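Local coordinates for cell wall mannoprotein 1 (Neosartorya fumigata, PDB 5J5L), which binds arachidonic acid between its helices and is probably a constitutive cell-wall component recognised by the host antibody response, at residues I48-T52 against K113-L117; I13-N18 against G75-I80; L61-T67 against I124-D129. All blocks are in the same frame, centred on the assembly; numbering follows the deposited sequence.

Interaction 1. Residues I48-T52 against K113-L117; sequences IDQAT and KTDAL
Two α-helical segments, Ile48-Thr52 and Lys113-Leu117, run in the same general direction, their axes 8.9 Å apart at closest and crossing at +21°, a shallow angle characteristic of helical bundles. Thr52 CA and Leu117 CA lie 4.6 Å apart, Asp49 CA and Lys113 CA 6.5 Å. Lys113 (mttm) reaches over to Asp49 (chi1 m), and NZ donates to OD2 at 2.7 Å in a salt bridge. A water joins three further polar atoms: it donates to Asp49 OD1 (2.7 Å) and to Lys113 O (2.9 Å), which also accepts from Leu117 N (3.0 Å), and it accepts from Thr52 OG1 (2.8 Å). Thr114 OG1 is hydrogen-bonded to Leu110 O, one turn back. Inward, branched Ile48 sets CG2 4.2 Å from Leu117 CB, while small Ala51 lets its CB approach Leu117 CD1 to 3.6 Å. Ile48 and Thr114 also line the arachidonic acid pocket. Helix 3-26 covers Ile48, Ala51 and Leu117, and Phe144 of helix 127-150 packs on Thr114.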
loop_
_atom_site.group_PDB
_atom_site.type_symbol
_atom_site.label_atom_id
_atom_site.label_comp_id
_atom_site.label_asym_id
_atom_site.label_seq_id
_atom_site.Cartn_x
_atom_site.Cartn_y
_atom_site.Cartn_z
ATOM N N ILE A 48 -1.010 7.107 2.313
ATOM C CA ILE A 48 -2.006 6.138 2.775
ATOM C C ILE A 48 -2.779 6.754 3.944
ATOM O O ILE A 48 -4.004 6.694 3.981
ATOM C CB ILE A 48 -1.361 4.794 3.198
ATOM C CG1 ILE A 48 -0.777 4.053 1.974
ATOM C CG2 ILE A 48 -2.382 3.904 3.906
ATOM C CD1 ILE A 48 0.186 2.949 2.304
ATOM N N ASP A 49 -2.056 7.343 4.888
ATOM C CA ASP A 49 -2.679 7.992 6.048
ATOM C C ASP A 49 -3.587 9.145 5.612
ATOM O O ASP A 49 -4.654 9.343 6.202
ATOM C CB ASP A 49 -1.627 8.475 7.043
ATOM C CG ASP A 49 -0.981 7.326 7.823
ATOM O OD1 ASP A 49 -1.500 6.184 7.772
ATOM O OD2 ASP A 49 0.046 7.560 8.481
ATOM N N GLN A 50 -3.200 9.870 4.554
ATOM C CA GLN A 50 -4.045 10.947 4.029
ATOM C C GLN A 50 -5.355 10.385 3.474
ATOM O O GLN A 50 -6.431 10.941 3.735
ATOM C CB GLN A 50 -3.307 11.747 2.951
ATOM C CG GLN A 50 -4.136 12.875 2.330
ATOM C CD GLN A 50 -4.500 13.952 3.334
ATOM O OE1 GLN A 50 -5.675 14.162 3.637
ATOM N NE2 GLN A 50 -3.493 14.627 3.871
ATOM N N ALA A 51 -5.259 9.301 2.708
ATOM C CA ALA A 51 -6.441 8.613 2.168
ATOM C C ALA A 51 -7.387 8.155 3.291
ATOM O O ALA A 51 -8.605 8.343 3.204
ATOM C CB ALA A 51 -6.038 7.437 1.300
ATOM N N THR A 52 -6.813 7.568 4.343
ATOM C CA THR A 52 -7.594 7.156 5.508
ATOM C C THR A 52 -8.338 8.338 6.139
ATOM O O THR A 52 -9.544 8.257 6.430
ATOM C CB THR A 52 -6.674 6.494 6.547
ATOM O OG1 THR A 52 -6.052 5.352 5.959
ATOM C CG2 THR A 52 -7.453 6.059 7.762
ATOM N N LYS A 113 -1.140 0.578 8.171
ATOM C CA LYS A 113 -1.744 1.768 7.569
ATOM C C LYS A 113 -2.703 1.391 6.431
ATOM O O LYS A 113 -3.777 1.997 6.296
ATOM C CB LYS A 113 -0.665 2.751 7.108
ATOM C CG LYS A 113 0.124 3.372 8.248
ATOM C CD LYS A 113 1.270 4.228 7.737
ATOM C CE LYS A 113 2.099 4.758 8.898
ATOM N NZ LYS A 113 1.294 5.582 9.840
ATOM N N THR A 114 -2.331 0.382 5.650
ATOM C CA THR A 114 -3.196 -0.106 4.561
ATOM C C THR A 114 -4.466 -0.763 5.137
ATOM O O THR A 114 -5.578 -0.564 4.624
ATOM C CB THR A 114 -2.454 -1.106 3.673
ATOM O OG1 THR A 114 -1.302 -0.459 3.118
ATOM C CG2 THR A 114 -3.361 -1.622 2.528
ATOM N N ASP A 115 -4.305 -1.529 6.207
ATOM C CA ASP A 115 -5.466 -2.136 6.863
ATOM C C ASP A 115 -6.439 -1.061 7.376
ATOM O O ASP A 115 -7.668 -1.213 7.267
ATOM C CB ASP A 115 -5.016 -3.053 7.998
ATOM C CG ASP A 115 -4.381 -4.339 7.499
ATOM O OD1 ASP A 115 -4.472 -4.599 6.283
ATOM O OD2 ASP A 115 -3.796 -5.087 8.311
ATOM N N ALA A 116 -5.897 0.027 7.937
ATOM C CA ALA A 116 -6.728 1.112 8.439
ATOM C C ALA A 116 -7.477 1.778 7.294
ATOM O O ALA A 116 -8.657 2.138 7.438
ATOM C CB ALA A 116 -5.883 2.141 9.186
ATOM N N LEU A 117 -6.781 1.978 6.176
ATOM C CA LEU A 117 -7.395 2.571 4.991
ATOM C C LEU A 117 -8.549 1.690 4.509
ATOM O O LEU A 117 -9.659 2.186 4.236
ATOM C CB LEU A 117 -6.379 2.772 3.865
ATOM C CG LEU A 117 -6.941 3.236 2.511
ATOM C CD1 LEU A 117 -7.753 4.518 2.632
ATOM C CD2 LEU A 117 -5.793 3.369 1.518
HETATM O O HOH W 1 -3.761 4.698 7.405
#

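Interaction 2. Residues I13-N18 against G75-I80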
loop_
_atom_site.group_PDB
_atom_site.type_symbol
_atom_site.label_atom_id
_atom_site.label_comp_id
_atom_site.label_asym_id
_atom_site.label_seq_id
_atom_site.Cartn_x
_atom_site.Cartn_y
_atom_site.Cartn_z
ATOM N N ILE A 13 -1.322 7.058 -4.233
ATOM C CA ILE A 13 -0.781 5.831 -3.641
ATOM C C ILE A 13 -0.267 4.876 -4.734
ATOM O O ILE A 13 0.851 4.344 -4.631
ATOM C CB ILE A 13 -1.822 5.145 -2.730
ATOM C CG1 ILE A 13 -2.073 6.019 -1.491
ATOM C CG2 ILE A 13 -1.370 3.746 -2.337
ATOM C CD1 ILE A 13 -3.374 5.722 -0.771
ATOM N N LYS A 14 -1.067 4.687 -5.774
ATOM C CA LYS A 14 -0.680 3.820 -6.891
ATOM C C LYS A 14 0.637 4.297 -7.490
ATOM O O LYS A 14 1.562 3.508 -7.730
ATOM C CB LYS A 14 -1.766 3.830 -7.970
ATOM C CG LYS A 14 -1.575 2.786 -9.061
ATOM C CD LYS A 14 -2.674 2.919 -10.102
ATOM C CE LYS A 14 -2.724 1.740 -11.054
ATOM N NZ LYS A 14 -3.569 0.635 -10.516
ATOM N N THR A 15 0.725 5.595 -7.743
ATOM C CA THR A 15 1.960 6.166 -8.276
ATOM C C THR A 15 3.153 5.928 -7.349
ATOM O O THR A 15 4.223 5.507 -7.815
ATOM C CB THR A 15 1.764 7.652 -8.611
ATOM O OG1 THR A 15 0.706 7.742 -9.559
ATOM C CG2 THR A 15 3.024 8.252 -9.214
ATOM N N ASP A 16 2.966 6.144 -6.041
ATOM C CA ASP A 16 4.020 5.903 -5.049
ATOM C C ASP A 16 4.532 4.463 -5.109
ATOM O O ASP A 16 5.742 4.227 -5.079
ATOM C CB ASP A 16 3.516 6.133 -3.622
ATOM C CG ASP A 16 3.162 7.582 -3.309
ATOM O OD1 ASP A 16 3.651 8.551 -3.967
ATOM O OD2 ASP A 16 2.403 7.758 -2.312
ATOM N N ILE A 17 3.598 3.506 -5.151
ATOM C CA ILE A 17 3.947 2.090 -5.165
ATOM C C ILE A 17 4.782 1.762 -6.400
ATOM O O ILE A 17 5.799 1.072 -6.299
ATOM C CB ILE A 17 2.705 1.180 -5.107
ATOM C CG1 ILE A 17 2.000 1.312 -3.744
ATOM C CG2 ILE A 17 3.084 -0.280 -5.337
ATOM C CD1 ILE A 17 0.547 0.864 -3.753
ATOM N N ASN A 18 4.355 2.257 -7.557
ATOM C CA ASN A 18 5.057 1.923 -8.787
ATOM C C ASN A 18 6.434 2.560 -8.838
ATOM O O ASN A 18 7.372 1.955 -9.336
ATOM C CB ASN A 18 4.183 2.260 -9.976
ATOM C CG ASN A 18 2.985 1.324 -10.061
ATOM O OD1 ASN A 18 3.102 0.111 -9.790
ATOM N ND2 ASN A 18 1.838 1.867 -10.409
ATOM N N GLY A 75 -7.746 -2.361 -7.463
ATOM C CA GLY A 75 -6.741 -2.161 -8.506
ATOM C C GLY A 75 -5.340 -2.000 -7.978
ATOM O O GLY A 75 -4.366 -2.290 -8.686
ATOM N N LEU A 76 -5.203 -1.580 -6.720
ATOM C CA LEU A 76 -3.880 -1.554 -6.081
ATOM C C LEU A 76 -3.288 -2.953 -5.831
ATOM O O LEU A 76 -2.075 -3.088 -5.720
ATOM C CB LEU A 76 -3.917 -0.767 -4.761
ATOM C CG LEU A 76 -4.314 0.708 -4.825
ATOM C CD1 LEU A 76 -4.449 1.310 -3.427
ATOM C CD2 LEU A 76 -3.334 1.520 -5.662
ATOM N N LYS A 77 -4.129 -3.988 -5.750
ATOM C CA LYS A 77 -3.676 -5.300 -5.293
ATOM C C LYS A 77 -2.508 -5.850 -6.143
ATOM O O LYS A 77 -1.459 -6.208 -5.592
ATOM C CB LYS A 77 -4.840 -6.307 -5.227
ATOM C CG LYS A 77 -4.442 -7.709 -4.765
ATOM C CD LYS A 77 -5.407 -8.776 -5.263
ATOM C CE LYS A 77 -6.794 -8.608 -4.674
ATOM N NZ LYS A 77 -7.705 -9.706 -5.100
ATOM N N PRO A 78 -2.681 -5.909 -7.479
ATOM C CA PRO A 78 -1.550 -6.429 -8.263
ATOM C C PRO A 78 -0.298 -5.558 -8.178
ATOM O O PRO A 78 0.815 -6.081 -8.247
ATOM C CB PRO A 78 -2.082 -6.469 -9.700
ATOM C CG PRO A 78 -3.294 -5.620 -9.706
ATOM C CD PRO A 78 -3.856 -5.641 -8.320
ATOM N N ASP A 79 -0.468 -4.249 -8.021
ATOM C CA ASP A 79 0.683 -3.353 -7.867
ATOM C C ASP A 79 1.414 -3.631 -6.563
ATOM O O ASP A 79 2.648 -3.627 -6.504
ATOM C CB ASP A 79 0.267 -1.889 -7.930
ATOM C CG ASP A 79 -0.346 -1.507 -9.270
ATOM O OD1 ASP A 79 -0.188 -2.262 -10.254
ATOM O OD2 ASP A 79 -0.995 -0.461 -9.323
ATOM N N ILE A 80 0.648 -3.890 -5.505
ATOM C CA ILE A 80 1.220 -4.207 -4.205
ATOM C C ILE A 80 1.973 -5.531 -4.254
ATOM O O ILE A 80 3.117 -5.625 -3.788
ATOM C CB ILE A 80 0.117 -4.218 -3.119
ATOM C CG1 ILE A 80 -0.410 -2.804 -2.912
ATOM C CG2 ILE A 80 0.627 -4.825 -1.806
ATOM C CD1 ILE A 80 -1.726 -2.757 -2.158
HETATM O O HOH W 2 -4.098 -2.567 -11.282
HETATM O O HOH W 3 4.337 -2.179 -8.339
#
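At the apolar centre, Leu76 and Ile80 of helix 63-89 meet Ile13 and Ile17 of helix 3-26. Leu76 (mt) packs against both isoleucines: its CD1 is 4.1 Å from Ile13 CG2 and its CD2 4.4 Å from Ile17 CD1. Ile17 CD1 also approaches Ile80 CG1 to 3.9 Å. Branched aliphatic side chains one turn apart suit a helix face turned to a core. The axes are nearly parallel, 13° apart in direction and 10.0 Å apart at closest, as expected in a helical bundle. Segment 75-80 is kinked: the nitrogens of Lys77 and Pro78 make no bond to the preceding turn, and a proline nitrogen has no hydrogen to give.

Moving outward, Lys14 serves both layers. Its CB rests 3.6 Å from Leu76 CD2, and its long chain carries NZ to Asp79 OD2, 3.0 Å away, in a hydrogen-bonded salt bridge. Two waters extend this polar edge. One donates to Gly75 O at 2.6 Å and weakly accepts from Lys14 NZ at 3.3 Å; the other donates to Asn18 OD1 (3.0 Å) and to Asp79 O (2.9 Å), tying the helices together a turn further on.

Behind the contact, Ile13 packs on Leu44 and Ala51 of helix 31-56, whereas Ile80 touches arachidonic acid and Ile140 of helix 127-150.

Interaction 3. Residues L61-T67 against I124-D129; sequences LSAADST and IATATD
Ser66 (chi1 t) OG donates to OD2 of Asp129 (chi1 m) at a short 2.5 Å and accepts from Thr126 N at 3.0 Å, joining the starts of two helices, each with its own N-cap. Thr126 (chi1 p) precedes helix 127-150, its OG1 accepting from Asp129 N at 3.2 Å; Ser62 (chi1 p) precedes helix 63-89, its OG accepting from Asp65 N at 3.1 Å. Small hydroxyl residues suit these positions, replacing acceptors that a preceding turn would provide. Ser62 and Thr126 are extended (psi near 160°), and helical angles begin at Ala63 and Ala127. Ser66 CA sits 5.0 Å from Ala125 CA. Around Asp129, one water donates to OD2 and to Ala63 O, both at 2.8 Å, and another bridges OD1 and Thr67 OG1, each 2.7 Å away. Just before the two caps, Leu61 N donates to Ile124 O at 2.9 Å, their CA atoms 5.6 Å apart. Beside this bond lies the apolar packing: Leu61 (mt) brings CD1 to 3.8 Å from CG1 of Ile124 (pt).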
loop_
_atom_site.group_PDB
_atom_site.type_symbol
_atom_site.label_atom_id
_atom_site.label_comp_id
_atom_site.label_asym_id
_atom_site.label_seq_id
_atom_site.Cartn_x
_atom_site.Cartn_y
_atom_site.Cartn_z
ATOM N N LEU A 61 -21.183 6.422 0.583
ATOM C CA LEU A 61 -20.962 6.670 -0.827
ATOM C C LEU A 61 -22.171 6.269 -1.656
ATOM O O LEU A 61 -22.841 5.275 -1.365
ATOM C CB LEU A 61 -19.734 5.891 -1.302
ATOM C CG LEU A 61 -18.394 6.280 -0.663
ATOM C CD1 LEU A 61 -17.288 5.350 -1.129
ATOM C CD2 LEU A 61 -18.022 7.726 -0.961
ATOM N N SER A 62 -22.455 7.039 -2.701
ATOM C CA SER A 62 -23.415 6.614 -3.719
ATOM C C SER A 62 -22.976 5.256 -4.299
ATOM O O SER A 62 -21.826 4.826 -4.095
ATOM C CB SER A 62 -23.488 7.671 -4.824
ATOM O OG SER A 62 -22.303 7.675 -5.598
ATOM N N ALA A 63 -23.871 4.578 -5.012
ATOM C CA ALA A 63 -23.528 3.297 -5.632
ATOM C C ALA A 63 -22.367 3.436 -6.617
ATOM O O ALA A 63 -21.441 2.635 -6.602
ATOM C CB ALA A 63 -24.726 2.688 -6.336
ATOM N N ALA A 64 -22.426 4.453 -7.473
ATOM C CA ALA A 64 -21.375 4.668 -8.470
ATOM C C ALA A 64 -20.045 5.006 -7.801
ATOM O O ALA A 64 -18.995 4.489 -8.190
ATOM C CB ALA A 64 -21.783 5.766 -9.446
ATOM N N ASP A 65 -20.085 5.856 -6.783
ATOM C CA ASP A 65 -18.853 6.228 -6.071
ATOM C C ASP A 65 -18.257 5.061 -5.286
ATOM O O ASP A 65 -17.036 4.898 -5.230
ATOM C CB ASP A 65 -19.085 7.427 -5.143
ATOM C CG ASP A 65 -19.254 8.746 -5.900
ATOM O OD1 ASP A 65 -18.947 8.814 -7.107
ATOM O OD2 ASP A 65 -19.683 9.741 -5.281
ATOM N N SER A 66 -19.118 4.268 -4.665
ATOM C CA SER A 66 -18.690 3.058 -3.996
ATOM C C SER A 66 -17.972 2.121 -4.975
ATOM O O SER A 66 -16.894 1.584 -4.667
ATOM C CB SER A 66 -19.888 2.362 -3.364
ATOM O OG SER A 66 -19.473 1.226 -2.635
ATOM N N THR A 67 -18.534 1.952 -6.167
ATOM C CA THR A 67 -17.904 1.093 -7.177
ATOM C C THR A 67 -16.541 1.671 -7.550
ATOM O O THR A 67 -15.536 0.946 -7.635
ATOM C CB THR A 67 -18.785 0.964 -8.439
ATOM O OG1 THR A 67 -20.015 0.332 -8.082
ATOM C CG2 THR A 67 -18.093 0.148 -9.523
ATOM N N ILE A 124 -17.701 3.233 4.423
ATOM C CA ILE A 124 -18.493 4.116 3.565
ATOM C C ILE A 124 -18.975 3.486 2.255
ATOM O O ILE A 124 -19.793 4.072 1.543
ATOM C CB ILE A 124 -17.758 5.446 3.296
ATOM C CG1 ILE A 124 -16.443 5.218 2.541
ATOM C CG2 ILE A 124 -17.528 6.177 4.616
ATOM C CD1 ILE A 124 -15.753 6.510 2.168
ATOM N N ALA A 125 -18.488 2.296 1.948
ATOM C CA ALA A 125 -18.938 1.551 0.780
ATOM C C ALA A 125 -20.335 0.944 0.974
ATOM O O ALA A 125 -20.835 0.804 2.103
ATOM C CB ALA A 125 -17.939 0.455 0.464
ATOM N N THR A 126 -20.960 0.558 -0.138
ATOM C CA THR A 126 -22.195 -0.212 -0.080
ATOM C C THR A 126 -21.936 -1.566 0.597
ATOM O O THR A 126 -20.794 -2.034 0.687
ATOM C CB THR A 126 -22.820 -0.442 -1.478
ATOM O OG1 THR A 126 -21.948 -1.257 -2.269
ATOM C CG2 THR A 126 -23.068 0.869 -2.195
ATOM N N ALA A 127 -23.004 -2.178 1.100
ATOM C CA ALA A 127 -22.875 -3.446 1.808
ATOM C C ALA A 127 -22.157 -4.495 0.957
ATOM O O ALA A 127 -21.258 -5.183 1.437
ATOM C CB ALA A 127 -24.239 -3.958 2.237
ATOM N N THR A 128 -22.543 -4.596 -0.311
ATOM C CA THR A 128 -21.893 -5.525 -1.236
ATOM C C THR A 128 -20.419 -5.175 -1.480
ATOM O O THR A 128 -19.542 -6.046 -1.434
ATOM C CB THR A 128 -22.645 -5.564 -2.579
ATOM O OG1 THR A 128 -23.952 -6.095 -2.361
ATOM C CG2 THR A 128 -21.915 -6.447 -3.593
ATOM N N ASP A 129 -20.146 -3.902 -1.738
ATOM C CA ASP A 129 -18.777 -3.477 -2.010
ATOM C C ASP A 129 -17.860 -3.668 -0.797
ATOM O O ASP A 129 -16.666 -3.941 -0.956
ATOM C CB ASP A 129 -18.741 -2.010 -2.466
ATOM C CG ASP A 129 -19.201 -1.824 -3.907
ATOM O OD1 ASP A 129 -19.318 -2.821 -4.650
ATOM O OD2 ASP A 129 -19.462 -0.664 -4.303
HETATM O O HOH W 4 -22.530 3.559 0.683
HETATM O O HOH W 5 -21.807 -0.058 -5.759
HETATM O O HOH W 6 -19.445 -2.222 -7.309
#

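In the fold
Interactions 1 and 2 share one core: their centres are 13 Å apart, and Ile13 CD1 touches Ala51 CB and Ile48 CA, both at 3.8 Å, and Leu117 CD2 at 4.1 Å. Both line the lipid pocket: in interaction 1 the side chain of Thr114 is about 4 Å from the bound arachidonic acid, and in interaction 2 that of Ile80 comes equally near. Interaction 3 lies at the surface, its centre 18 Å from that of interaction 1 and 21 Å from that of interaction 2, with nearest atoms about 7 and 8 Å away. It is connected to interaction 2 along helix 63-89. Each interaction pairs helices that are not consecutive, and in every pair of interactions the segments alternate along the chain.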